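Long-range contacts in aminoglycoside N(3)-acetyltransferase (Streptomyces griseus, PDB 7LAP), which probably acetylates the 3-amino group of aminoglycoside antibiotics, with acetyl-CoA as the likely donor, an activity tied to antibiotic resistance: residues D25-D30 with Q59-A64; G39-F44 with T72-V77; M43-L48 with T186-H191; R126-A131 with A142-S147; G175-L180 with F271-A276. All blocks are in the same frame, centred on the assembly; numbering follows the deposited sequence.

How the interactions relate
Starting from the N terminus, interaction 1 closes the first loop by packing helix 24-34 on helix 58-69. Interaction 2 opens inside that loop and closes beyond it, so the two cross; it pairs strands 41-46 and 74-78 of the central sheet. Interaction 3 starts from the same strand, shares M43 and F44 with interaction 2, also crosses interaction 1, and reaches across 137 residues to the entry of helix 189-196. Within that span lies interaction 4, at strand 141-145, next to strand 74-78 in the sheet. Interaction 5 crosses interaction 3: it opens at strand 176-180, the neighbour of 41-46, and joins the sheet to the start of the C-terminal helix.

Interaction 1 (D25-D30 with Q59-A64); sequences DRIRHD and QTVIDA
I27 of helix 24-34 meets T60, V61 and A64 of helix 58-69 in a helix-helix packing contact, with the helix axes in these segments 8.6 Å apart and crossing at -46°. The branches of I27 divide the work. CG2 lies on A64 CB at 3.5 Å. The other branch starts beside the backbone N (chi1 -63°) and runs on extended, carrying CD1 along to the previous turn of the partner helix. There CD1 sits 4.0 Å from T60 CG2 and touches V61 CG2, crossing both side chains at about a right angle. T60 presents its methyl here, while its hydroxyl is bonded to S55 O. Next to I27, the backbone N of R28 comes within 3.8 Å of A64 CB.

Within 25-30, four charged residues pair with one another, off this apolar seam. R28 grips D25 OD1 side-on with two nitrogens, NH2 at 2.7 Å and NE at 2.8 Å, both arriving from the same face of the carboxylate. R26 NE makes a salt bridge with D30 OD2 at 2.8 Å, on the syn side but 34° out of the carboxylate plane, and H29 ND1 donates to the other oxygen, D30 OD1. D30 OD2 also accepts from G264 N.

Helix 58-69 connects the adjacent parallel strands 41-46 and 74-78, so helix 24-34 packs against the helix of a beta-alpha-beta unit. I62 of helix 58-69 packs on helix 120-126, and T60 also touches P105 of the second subunit.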
# COMPACT_ATOMS: atom_id res chain seq x y z
N ASP B 25 22.56 3.66 6.10
CA ASP B 25 23.74 4.52 6.03
C ASP B 25 24.40 4.51 4.65
O ASP B 25 25.03 5.49 4.25
CB ASP B 25 24.76 4.12 7.08
CG ASP B 25 25.98 5.01 7.03
OD1 ASP B 25 25.83 6.21 7.37
OD2 ASP B 25 27.05 4.54 6.60
N ARG B 26 24.26 3.43 3.90
CA ARG B 26 24.85 3.40 2.58
C ARG B 26 24.06 4.27 1.61
O ARG B 26 24.64 4.96 0.77
CB ARG B 26 24.92 1.96 2.06
CG ARG B 26 25.66 1.86 0.74
CD ARG B 26 24.68 1.79 -0.35
NE ARG B 26 25.32 1.68 -1.66
CZ ARG B 26 25.76 0.54 -2.18
NH1 ARG B 26 25.67 -0.59 -1.48
NH2 ARG B 26 26.29 0.54 -3.37
N ILE B 27 22.74 4.22 1.70
CA ILE B 27 21.90 5.12 0.93
C ILE B 27 22.22 6.58 1.28
O ILE B 27 22.34 7.43 0.39
CB ILE B 27 20.42 4.79 1.16
CG1 ILE B 27 20.14 3.36 0.65
CG2 ILE B 27 19.60 5.76 0.41
CD1 ILE B 27 18.67 2.88 0.95
N ARG B 28 22.35 6.88 2.57
CA ARG B 28 22.68 8.24 2.98
C ARG B 28 23.98 8.68 2.33
O ARG B 28 24.08 9.79 1.79
CB ARG B 28 22.81 8.32 4.51
CG ARG B 28 23.23 9.75 5.00
CD ARG B 28 24.11 9.75 6.23
NE ARG B 28 25.13 8.70 6.20
CZ ARG B 28 26.29 8.76 5.51
NH1 ARG B 28 26.61 9.83 4.79
NH2 ARG B 28 27.14 7.73 5.57
N HIS B 29 24.98 7.81 2.36
CA HIS B 29 26.26 8.11 1.72
C HIS B 29 26.10 8.36 0.21
O HIS B 29 26.62 9.36 -0.32
CB HIS B 29 27.24 6.98 1.98
CG HIS B 29 28.46 7.03 1.11
ND1 HIS B 29 28.48 6.52 -0.17
CD2 HIS B 29 29.69 7.55 1.34
CE1 HIS B 29 29.68 6.71 -0.69
NE2 HIS B 29 30.43 7.33 0.21
N ASP B 30 25.32 7.51 -0.47
CA ASP B 30 25.15 7.68 -1.91
C ASP B 30 24.36 8.94 -2.25
O ASP B 30 24.60 9.56 -3.29
CB ASP B 30 24.45 6.47 -2.53
CG ASP B 30 25.32 5.21 -2.51
OD1 ASP B 30 26.49 5.29 -2.06
OD2 ASP B 30 24.83 4.16 -2.96
N GLN B 59 10.79 2.43 4.54
CA GLN B 59 11.17 3.16 5.75
C GLN B 59 12.66 3.51 5.74
O GLN B 59 13.06 4.59 6.22
CB GLN B 59 10.82 2.34 7.00
CG GLN B 59 9.32 2.11 7.25
CD GLN B 59 8.53 3.43 7.33
OE1 GLN B 59 7.50 3.59 6.66
NE2 GLN B 59 9.01 4.36 8.15
N THR B 60 13.49 2.61 5.20
CA THR B 60 14.93 2.84 5.17
C THR B 60 15.29 3.93 4.17
O THR B 60 16.16 4.78 4.45
CB THR B 60 15.61 1.52 4.85
OG1 THR B 60 15.49 0.69 6.01
CG2 THR B 60 17.08 1.72 4.48
N VAL B 61 14.64 3.95 3.01
CA VAL B 61 14.87 5.03 2.05
C VAL B 61 14.49 6.37 2.66
O VAL B 61 15.25 7.35 2.56
CB VAL B 61 14.10 4.76 0.74
CG1 VAL B 61 14.26 5.94 -0.24
CG2 VAL B 61 14.62 3.44 0.08
N ILE B 62 13.34 6.44 3.33
CA ILE B 62 12.90 7.71 3.91
C ILE B 62 13.86 8.18 5.01
O ILE B 62 14.26 9.34 5.06
CB ILE B 62 11.47 7.58 4.46
CG1 ILE B 62 10.48 7.44 3.30
CG2 ILE B 62 11.12 8.78 5.40
CD1 ILE B 62 9.10 6.86 3.79
N ASP B 63 14.28 7.27 5.88
CA ASP B 63 15.17 7.68 6.95
C ASP B 63 16.56 8.07 6.45
O ASP B 63 17.20 8.96 7.03
CB ASP B 63 15.25 6.57 7.98
CG ASP B 63 13.99 6.57 8.92
OD1 ASP B 63 13.55 7.67 9.34
OD2 ASP B 63 13.46 5.49 9.22
N ALA B 64 17.04 7.45 5.36
CA ALA B 64 18.29 7.91 4.76
C ALA B 64 18.15 9.32 4.20
O ALA B 64 19.05 10.16 4.34
CB ALA B 64 18.73 6.92 3.65

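Interaction 2 (G39-F44 with T72-V77); sequences GDTVMF and TGTLLV
T74 N donates to D40 O at 3.0 Å, and V42 N returns a bond to T74 O at 2.9 Å. The same exchange repeats two residues on, with L76 N to V42 O at 3.0 Å and F44 N to L76 O at 3.0 Å. These four bonds are the parallel ladder of strands 41-46 and 74-78 in the central mixed sheet. The CA atoms of T41, L75 and M43 add CA-H...O contacts to T74 O, V42 O and L76 O. Before the strands begin, G73 CA comes to 3.2 Å from D40 O.

On the face bearing T41, T74, M43 and L76, the two threonines lie side by side and T41 CG2 reaches L76 CD1 at 3.6 Å. M43 CB rests on L76 CB, the side chains crossing at about a right angle. Helices 148-152 and 166-172 cover this side. On the face of V42 and L75, V42 CG1 meets L75 CD2 at 3.8 Å, and helix 58-69 packs over L75. F44 CG stands between the backbone N and carbonyl carbon (chi1 70°), and the ring lies beside V77. V77 CG1 makes a CH-pi contact over one ring face, 3.8 Å from the centroid and 30° off the normal.

The ladder takes the main-chain groups facing each other across these strands; outward ones bond to strands 176-180 and 141-145. Side-chain surfaces are largely apolar, apart from T41 and T74; T74 OG1 is bonded to S147 N. The charge lies just before the strand, where D40 OD2 takes V37 N and forms a salt bridge with R176 NH1.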
# COMPACT_ATOMS: atom_id res chain seq x y z
N GLY B 39 19.37 20.79 4.83
CA GLY B 39 18.52 21.91 4.56
C GLY B 39 17.78 21.84 3.24
O GLY B 39 16.89 22.66 3.03
N ASP B 40 18.12 20.90 2.36
CA ASP B 40 17.46 20.82 1.06
C ASP B 40 15.98 20.48 1.22
O ASP B 40 15.59 19.72 2.12
CB ASP B 40 18.12 19.74 0.18
CG ASP B 40 19.27 20.27 -0.66
OD1 ASP B 40 19.34 21.50 -0.81
OD2 ASP B 40 20.10 19.46 -1.17
N THR B 41 15.16 20.97 0.30
CA THR B 41 13.83 20.42 0.08
C THR B 41 13.88 19.60 -1.20
O THR B 41 14.25 20.12 -2.26
CB THR B 41 12.78 21.55 -0.01
OG1 THR B 41 12.66 22.16 1.27
CG2 THR B 41 11.42 20.99 -0.35
N VAL B 42 13.54 18.31 -1.13
CA VAL B 42 13.70 17.46 -2.30
C VAL B 42 12.42 16.67 -2.55
O VAL B 42 11.96 15.92 -1.68
CB VAL B 42 14.91 16.51 -2.18
CG1 VAL B 42 14.88 15.70 -0.93
CG2 VAL B 42 14.97 15.56 -3.41
N MET B 43 11.85 16.84 -3.73
CA MET B 43 10.78 15.98 -4.23
C MET B 43 11.40 14.75 -4.90
O MET B 43 12.31 14.88 -5.72
CB MET B 43 9.94 16.77 -5.23
CG MET B 43 8.83 15.98 -5.84
SD MET B 43 7.78 17.09 -6.81
CE MET B 43 6.31 16.05 -6.88
N PHE B 44 10.94 13.55 -4.55
CA PHE B 44 11.64 12.39 -5.04
C PHE B 44 10.67 11.35 -5.58
O PHE B 44 9.56 11.18 -5.06
CB PHE B 44 12.59 11.82 -3.97
CG PHE B 44 11.91 11.17 -2.79
CD1 PHE B 44 11.32 11.92 -1.79
CD2 PHE B 44 11.91 9.79 -2.68
CE1 PHE B 44 10.70 11.29 -0.71
CE2 PHE B 44 11.32 9.15 -1.61
CZ PHE B 44 10.69 9.90 -0.62
N THR B 72 16.17 20.52 9.29
CA THR B 72 15.68 21.72 8.62
C THR B 72 15.26 21.46 7.17
O THR B 72 14.73 22.37 6.53
CB THR B 72 16.75 22.82 8.63
OG1 THR B 72 17.86 22.38 7.84
CG2 THR B 72 17.24 23.11 10.05
N GLY B 73 15.50 20.26 6.64
CA GLY B 73 15.10 19.94 5.28
C GLY B 73 13.72 19.31 5.21
O GLY B 73 13.05 19.08 6.22
N THR B 74 13.29 19.02 3.98
CA THR B 74 11.94 18.55 3.75
C THR B 74 11.95 17.57 2.58
O THR B 74 12.68 17.79 1.61
CB THR B 74 11.00 19.72 3.42
OG1 THR B 74 11.10 20.72 4.43
CG2 THR B 74 9.52 19.25 3.36
N LEU B 75 11.15 16.51 2.68
CA LEU B 75 10.94 15.55 1.60
C LEU B 75 9.54 15.74 1.03
O LEU B 75 8.61 16.00 1.77
CB LEU B 75 11.07 14.09 2.08
CG LEU B 75 12.26 13.75 2.97
CD1 LEU B 75 12.25 12.25 3.29
CD2 LEU B 75 13.56 14.17 2.28
N LEU B 76 9.38 15.57 -0.27
CA LEU B 76 8.12 15.67 -0.96
C LEU B 76 7.88 14.54 -1.95
O LEU B 76 8.80 14.10 -2.57
CB LEU B 76 8.11 16.91 -1.82
CG LEU B 76 7.43 18.19 -1.44
CD1 LEU B 76 8.47 18.96 -0.67
CD2 LEU B 76 7.04 18.98 -2.66
N VAL B 77 6.65 14.10 -2.11
CA VAL B 77 6.32 13.07 -3.09
C VAL B 77 5.02 13.43 -3.77
O VAL B 77 4.26 14.27 -3.29
CB VAL B 77 6.17 11.66 -2.47
CG1 VAL B 77 7.53 11.16 -1.85
CG2 VAL B 77 5.08 11.68 -1.44

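Interaction 3 (M43-L48 with T186-H191); sequences MFHTRL and TMTLLH
H45 turns its CG anti to its own carbonyl carbon (chi1 -60°), and chi2 of 89° sets the imidazole so that T186 O lies over one face and T188 OG1 lies at its edge. H45 belongs to strand 41-46 of the central sheet, while T186 to T188 belong to the connection between strand 176-180 and helix 189-196. The contact therefore ties a central strand to the start of a helix well over a hundred residues later.

T186 O hovers 3.1 Å above the ring plane, offset toward the rim. It is 3.2 Å from H45 CD2 and also 3.2 Å from H45 NE2, but the angle at nitrogen is poor and this is a face contact instead of a hydrogen bond. At the edge, near the ring plane, H45 NE2 and T188 OG1 share a weak hydrogen bond of 3.4 Å, with an angle of 150° and either group a possible donor. The side chains of H45 and T186 slide past each other in opposite directions, bringing T186 OG1 to 3.7 Å from H45 CB. That hydroxyl is held by P183 O. The imidazole thus meets the loop twice, at the carbonyl of T186 and the hydroxyl of T188.

L179 and T78, on the neighbouring strands, also touch H45, and L167 of helix 166-172 touches T188. M43 approaches from two residues earlier on the same strand. Its chain is extended beyond CG and crosses T188 at about a right angle, leaving the methyl CE 3.8 Å from T188 CG2 and 3.9 Å from T188 CB.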
# COMPACT_ATOMS: atom_id res chain seq x y z
N MET B 43 11.85 16.84 -3.73
CA MET B 43 10.78 15.98 -4.23
C MET B 43 11.40 14.75 -4.90
O MET B 43 12.31 14.88 -5.72
CB MET B 43 9.94 16.77 -5.23
CG MET B 43 8.83 15.98 -5.84
SD MET B 43 7.78 17.09 -6.81
CE MET B 43 6.31 16.05 -6.88
N PHE B 44 10.94 13.55 -4.55
CA PHE B 44 11.64 12.39 -5.04
C PHE B 44 10.67 11.35 -5.58
O PHE B 44 9.56 11.18 -5.06
CB PHE B 44 12.59 11.82 -3.97
CG PHE B 44 11.91 11.17 -2.79
CD1 PHE B 44 11.32 11.92 -1.79
CD2 PHE B 44 11.91 9.79 -2.68
CE1 PHE B 44 10.70 11.29 -0.71
CE2 PHE B 44 11.32 9.15 -1.61
CZ PHE B 44 10.69 9.90 -0.62
N HIS B 45 11.08 10.73 -6.69
CA HIS B 45 10.41 9.66 -7.40
C HIS B 45 11.29 8.42 -7.34
O HIS B 45 12.50 8.51 -7.61
CB HIS B 45 10.20 10.07 -8.87
CG HIS B 45 9.37 11.31 -9.01
ND1 HIS B 45 9.92 12.58 -9.02
CD2 HIS B 45 8.03 11.47 -9.09
CE1 HIS B 45 8.94 13.47 -9.13
NE2 HIS B 45 7.79 12.83 -9.17
N THR B 46 10.70 7.28 -7.00
CA THR B 46 11.47 6.11 -6.60
C THR B 46 11.02 4.88 -7.36
O THR B 46 9.82 4.61 -7.47
CB THR B 46 11.34 5.84 -5.10
OG1 THR B 46 11.56 7.05 -4.38
CG2 THR B 46 12.39 4.76 -4.65
N ARG B 47 11.99 4.11 -7.84
CA ARG B 47 11.73 2.74 -8.28
C ARG B 47 12.52 1.86 -7.32
O ARG B 47 13.72 1.64 -7.48
CB ARG B 47 12.10 2.56 -9.75
CG ARG B 47 11.82 1.18 -10.30
CD ARG B 47 11.69 1.21 -11.83
NE ARG B 47 10.45 1.88 -12.21
CZ ARG B 47 10.12 2.17 -13.46
NH1 ARG B 47 10.95 1.86 -14.44
NH2 ARG B 47 8.98 2.77 -13.71
N LEU B 48 11.83 1.39 -6.28
CA LEU B 48 12.52 0.82 -5.13
C LEU B 48 13.37 -0.40 -5.51
O LEU B 48 14.49 -0.54 -5.03
CB LEU B 48 11.49 0.45 -4.05
CG LEU B 48 11.98 -0.26 -2.79
CD1 LEU B 48 13.00 0.61 -1.99
CD2 LEU B 48 10.77 -0.61 -1.89
N THR B 186 9.11 10.35 -15.21
CA THR B 186 8.33 10.47 -13.99
C THR B 186 8.45 11.84 -13.34
O THR B 186 7.86 12.06 -12.28
CB THR B 186 8.73 9.38 -12.97
OG1 THR B 186 10.05 9.62 -12.49
CG2 THR B 186 8.69 8.03 -13.60
N MET B 187 9.18 12.78 -13.94
CA MET B 187 9.37 14.07 -13.28
C MET B 187 8.09 14.92 -13.30
O MET B 187 7.83 15.67 -14.25
CB MET B 187 10.52 14.85 -13.92
CG MET B 187 10.94 16.03 -13.07
SD MET B 187 12.03 17.19 -13.91
CE MET B 187 13.54 16.21 -13.83
N THR B 188 7.31 14.83 -12.22
CA THR B 188 6.04 15.55 -12.04
C THR B 188 6.21 17.06 -12.20
O THR B 188 5.32 17.75 -12.69
CB THR B 188 5.48 15.23 -10.64
OG1 THR B 188 4.88 13.93 -10.66
CG2 THR B 188 4.45 16.27 -10.15
N LEU B 189 7.35 17.58 -11.73
CA LEU B 189 7.58 19.02 -11.78
C LEU B 189 7.38 19.61 -13.17
O LEU B 189 7.06 20.79 -13.30
CB LEU B 189 8.99 19.30 -11.26
CG LEU B 189 9.43 20.77 -11.31
CD1 LEU B 189 8.53 21.61 -10.43
CD2 LEU B 189 10.91 20.90 -10.94
N LEU B 190 7.56 18.81 -14.23
CA LEU B 190 7.35 19.34 -15.58
C LEU B 190 5.87 19.58 -15.90
O LEU B 190 5.58 20.21 -16.93
CB LEU B 190 7.97 18.40 -16.62
CG LEU B 190 9.51 18.43 -16.65
CD1 LEU B 190 10.07 17.39 -17.62
CD2 LEU B 190 10.02 19.82 -16.98
N HIS B 191 4.94 19.11 -15.06
CA HIS B 191 3.56 19.56 -15.22
C HIS B 191 3.41 21.02 -14.82
O HIS B 191 2.55 21.72 -15.36
CB HIS B 191 2.61 18.69 -14.38
CG HIS B 191 2.42 17.31 -14.92
ND1 HIS B 191 2.13 17.05 -16.24
CD2 HIS B 191 2.49 16.10 -14.31
CE1 HIS B 191 2.04 15.75 -16.43
NE2 HIS B 191 2.24 15.15 -15.27

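Interaction 4 (R126-A131 with A142-S147); sequences RRRPGA and AALGAS
L144 of strand 141-145 packs against the type II beta turn R128-A131, in the loop that leads from helix 120-126 to strand 132-133 at the border of the central sheet. The turn is closed by A131 N bonding to R128 O at 3.0 Å, and G130 takes the positive-phi position usual at its third residue.

The polar links between the segments are indirect or slight. One water joins them, donating to G130 O at 2.8 Å and accepting from G145 N at 2.9 Å. A131 CA also approaches A143 O at 3.3 Å as a CA-H...O contact. A143 continues the sheet by pairing with V132.

The apolar packing centres on the fork of L144, whose CG is anti to the backbone N (chi1 -179°). CD1 presses on the turn's backbone, 3.5 Å from P129 O and 3.5 Å from A131 N. CD2 goes to the arginine instead, 3.9 Å from R128 CB and touching R128 CG as well. R128 bends at chi2 and chi3, and its guanidinium forms a salt bridge with D63 of helix 58-69, which the arginine thereby joins to this turn.

At the start of the loop R126 sends its charge away to E123, and R127 of the second subunit packs on it. Across the contact R126 makes its nearest approach with CB, 3.7 Å from A142 CB.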
# COMPACT_ATOMS: atom_id res chain seq x y z
N ARG B 126 3.55 9.48 3.05
CA ARG B 126 2.37 10.17 3.57
C ARG B 126 1.89 9.56 4.88
O ARG B 126 1.27 10.25 5.68
CB ARG B 126 1.23 10.16 2.53
CG ARG B 126 0.40 8.92 2.58
CD ARG B 126 -0.83 8.96 1.70
NE ARG B 126 -1.48 7.65 1.72
CZ ARG B 126 -2.45 7.30 2.56
NH1 ARG B 126 -2.94 8.18 3.44
NH2 ARG B 126 -2.94 6.06 2.51
N ARG B 127 2.22 8.29 5.16
CA ARG B 127 1.78 7.69 6.41
C ARG B 127 2.78 7.92 7.55
O ARG B 127 2.52 7.51 8.68
CB ARG B 127 1.50 6.19 6.19
CG ARG B 127 0.36 5.89 5.13
CD ARG B 127 0.24 4.40 4.69
NE ARG B 127 -0.13 3.57 5.84
CZ ARG B 127 -1.18 2.74 5.90
NH1 ARG B 127 -1.99 2.61 4.86
NH2 ARG B 127 -1.40 2.04 7.02
N ARG B 128 3.93 8.55 7.28
CA ARG B 128 4.89 8.83 8.35
C ARG B 128 4.25 9.73 9.41
O ARG B 128 3.52 10.67 9.06
CB ARG B 128 6.15 9.50 7.80
CG ARG B 128 7.10 8.54 7.03
CD ARG B 128 7.89 7.62 7.96
NE ARG B 128 8.89 8.37 8.71
CZ ARG B 128 10.16 7.98 8.85
NH1 ARG B 128 10.59 6.85 8.29
NH2 ARG B 128 11.00 8.72 9.56
N PRO B 129 4.57 9.53 10.69
CA PRO B 129 4.18 10.51 11.72
C PRO B 129 4.66 11.90 11.34
O PRO B 129 5.79 12.07 10.90
CB PRO B 129 4.88 10.00 12.99
CG PRO B 129 5.05 8.53 12.76
CD PRO B 129 5.31 8.38 11.26
N GLY B 130 3.77 12.88 11.45
CA GLY B 130 4.07 14.25 11.08
C GLY B 130 4.01 14.58 9.59
O GLY B 130 4.17 15.76 9.23
N ALA B 131 3.82 13.60 8.70
CA ALA B 131 3.74 13.92 7.27
C ALA B 131 2.47 14.71 6.99
O ALA B 131 1.47 14.57 7.69
CB ALA B 131 3.75 12.64 6.40
N ALA B 142 2.47 14.88 -0.90
CA ALA B 142 2.66 14.80 0.53
C ALA B 142 4.08 15.24 0.85
O ALA B 142 4.96 15.16 -0.01
CB ALA B 142 2.41 13.39 1.04
N ALA B 143 4.28 15.69 2.08
CA ALA B 143 5.57 16.23 2.49
C ALA B 143 5.85 15.87 3.94
O ALA B 143 4.93 15.73 4.76
CB ALA B 143 5.63 17.76 2.30
N LEU B 144 7.14 15.83 4.28
CA LEU B 144 7.61 15.46 5.61
C LEU B 144 8.84 16.30 5.89
O LEU B 144 9.82 16.23 5.14
CB LEU B 144 7.95 13.95 5.69
CG LEU B 144 8.43 13.45 7.05
CD1 LEU B 144 7.31 13.56 8.13
CD2 LEU B 144 8.96 12.00 6.97
N GLY B 145 8.82 17.06 6.99
CA GLY B 145 9.98 17.86 7.32
C GLY B 145 9.61 19.31 7.60
O GLY B 145 8.44 19.67 7.72
N ALA B 146 10.64 20.16 7.66
CA ALA B 146 10.50 21.48 8.26
C ALA B 146 9.55 22.38 7.48
O ALA B 146 8.83 23.18 8.07
CB ALA B 146 11.88 22.13 8.37
N SER B 147 9.54 22.28 6.15
CA SER B 147 8.71 23.17 5.34
C SER B 147 7.42 22.51 4.90
O SER B 147 6.68 23.08 4.08
CB SER B 147 9.50 23.63 4.12
OG SER B 147 10.67 24.31 4.53
O HOH W 1 6.46 17.19 8.68

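Interaction 5 (G175-L180 with F271-A276); sequences GRVLLL and FDAAPA
G175 O accepts from A273 N at 2.9 Å, and a water donating to the same oxygen at 3.0 Å accepts in turn from A274 N at 3.0 Å. One carbonyl thus serves two successive N-H groups in the first turn of helix 273-289, one directly and one through water. D272 holds the N-cap position, but its side chain makes no capping bond.

The D272 carboxylate turns to R176 instead. The two side chains lie side by side, pointing the same way, and R176 NE forms a salt bridge with D272 OD1 at 2.9 Å. As a hydrogen bond it is weak, bent to 116° at the hydrogen, with the guanidinium and carboxylate planes 36° apart. The bend at chi3 (70°) swings NE toward the aspartate. NH1 reaches G35 O and D40 OD2, so two carboxylates share the charge, which probably favours the ionised form of each.

At V177 the antiparallel pairing of strand 176-180 with strand 266-272 is explicit. This is a hydrogen-bonded pair, V177 N to F271 O at 2.9 Å and F271 N to V177 O at 2.9 Å. Strand 176-180 runs parallel to 41-46 on its other side, so the mixed sheet changes direction here. V177 O also lies in the plane of the F271 ring, at its edge, 3.6 Å from F271 CD1. V177 CG2 makes a loose apolar contact with A273 CB.

L179 comes back to the contact, crossing F271 at a slant with L179 CD1 4.0 Å from F271 CE1. V249, M252 and L253 of helix 244-254 pack on the same phenylalanine, as does M187.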
# COMPACT_ATOMS: atom_id res chain seq x y z
N GLY B 175 14.07 24.31 -4.11
CA GLY B 175 14.03 22.89 -3.88
C GLY B 175 14.67 22.10 -5.01
O GLY B 175 15.16 22.64 -6.01
N ARG B 176 14.69 20.78 -4.83
CA ARG B 176 15.34 19.87 -5.76
C ARG B 176 14.38 18.76 -6.14
O ARG B 176 13.35 18.55 -5.48
CB ARG B 176 16.62 19.31 -5.13
CG ARG B 176 17.30 20.49 -4.44
CD ARG B 176 18.65 20.26 -4.02
NE ARG B 176 19.52 20.15 -5.16
CZ ARG B 176 20.80 19.85 -5.03
NH1 ARG B 176 21.28 19.63 -3.80
NH2 ARG B 176 21.58 19.74 -6.09
N VAL B 177 14.71 18.08 -7.24
CA VAL B 177 14.01 16.88 -7.69
C VAL B 177 15.01 15.75 -7.78
O VAL B 177 16.06 15.88 -8.42
CB VAL B 177 13.29 17.11 -9.04
CG1 VAL B 177 12.58 15.84 -9.47
CG2 VAL B 177 12.28 18.25 -8.88
N LEU B 178 14.69 14.63 -7.12
CA LEU B 178 15.52 13.43 -7.16
C LEU B 178 14.75 12.31 -7.87
O LEU B 178 13.64 11.95 -7.47
CB LEU B 178 15.88 13.03 -5.73
CG LEU B 178 16.56 11.66 -5.60
CD1 LEU B 178 17.96 11.72 -6.18
CD2 LEU B 178 16.59 11.26 -4.12
N LEU B 179 15.33 11.78 -8.97
CA LEU B 179 14.86 10.53 -9.55
C LEU B 179 15.72 9.42 -8.98
O LEU B 179 16.92 9.36 -9.26
CB LEU B 179 14.95 10.55 -11.07
CG LEU B 179 14.28 11.77 -11.69
CD1 LEU B 179 14.46 11.69 -13.24
CD2 LEU B 179 12.82 11.93 -11.25
N LEU B 180 15.12 8.54 -8.19
CA LEU B 180 15.84 7.50 -7.46
C LEU B 180 15.50 6.16 -8.11
O LEU B 180 14.59 5.42 -7.70
CB LEU B 180 15.45 7.62 -5.97
CG LEU B 180 16.08 6.68 -4.93
CD1 LEU B 180 17.55 6.61 -5.07
CD2 LEU B 180 15.69 7.01 -3.48
N PHE B 271 18.34 17.17 -9.60
CA PHE B 271 18.16 18.44 -10.29
C PHE B 271 17.80 19.54 -9.31
O PHE B 271 17.04 19.32 -8.37
CB PHE B 271 17.00 18.39 -11.31
CG PHE B 271 17.12 17.27 -12.32
CD1 PHE B 271 16.67 15.98 -12.01
CD2 PHE B 271 17.63 17.53 -13.59
CE1 PHE B 271 16.75 14.95 -12.96
CE2 PHE B 271 17.72 16.50 -14.54
CZ PHE B 271 17.28 15.20 -14.22
N ASP B 272 18.24 20.77 -9.60
CA ASP B 272 17.64 21.93 -8.95
C ASP B 272 16.32 22.26 -9.65
O ASP B 272 16.27 22.35 -10.89
CB ASP B 272 18.60 23.12 -8.96
CG ASP B 272 19.90 22.86 -8.19
OD1 ASP B 272 19.86 22.17 -7.16
OD2 ASP B 272 20.96 23.34 -8.63
N ALA B 273 15.25 22.47 -8.86
CA ALA B 273 13.91 22.61 -9.42
C ALA B 273 13.75 23.88 -10.24
O ALA B 273 13.08 23.87 -11.27
CB ALA B 273 12.85 22.58 -8.31
N ALA B 274 14.30 25.01 -9.77
CA ALA B 274 14.12 26.26 -10.52
C ALA B 274 14.74 26.20 -11.92
O ALA B 274 14.04 26.54 -12.89
CB ALA B 274 14.64 27.45 -9.71
N PRO B 275 16.01 25.79 -12.11
CA PRO B 275 16.52 25.69 -13.50
C PRO B 275 15.82 24.63 -14.33
O PRO B 275 15.69 24.81 -15.56
CB PRO B 275 18.02 25.36 -13.31
CG PRO B 275 18.32 25.68 -11.90
CD PRO B 275 17.05 25.46 -11.13
N ALA B 276 15.36 23.54 -13.71
CA ALA B 276 14.65 22.51 -14.47
C ALA B 276 13.33 23.03 -15.03
O ALA B 276 12.99 22.76 -16.18
CB ALA B 276 14.41 21.28 -13.59
O HOH W 2 15.81 25.27 -7.24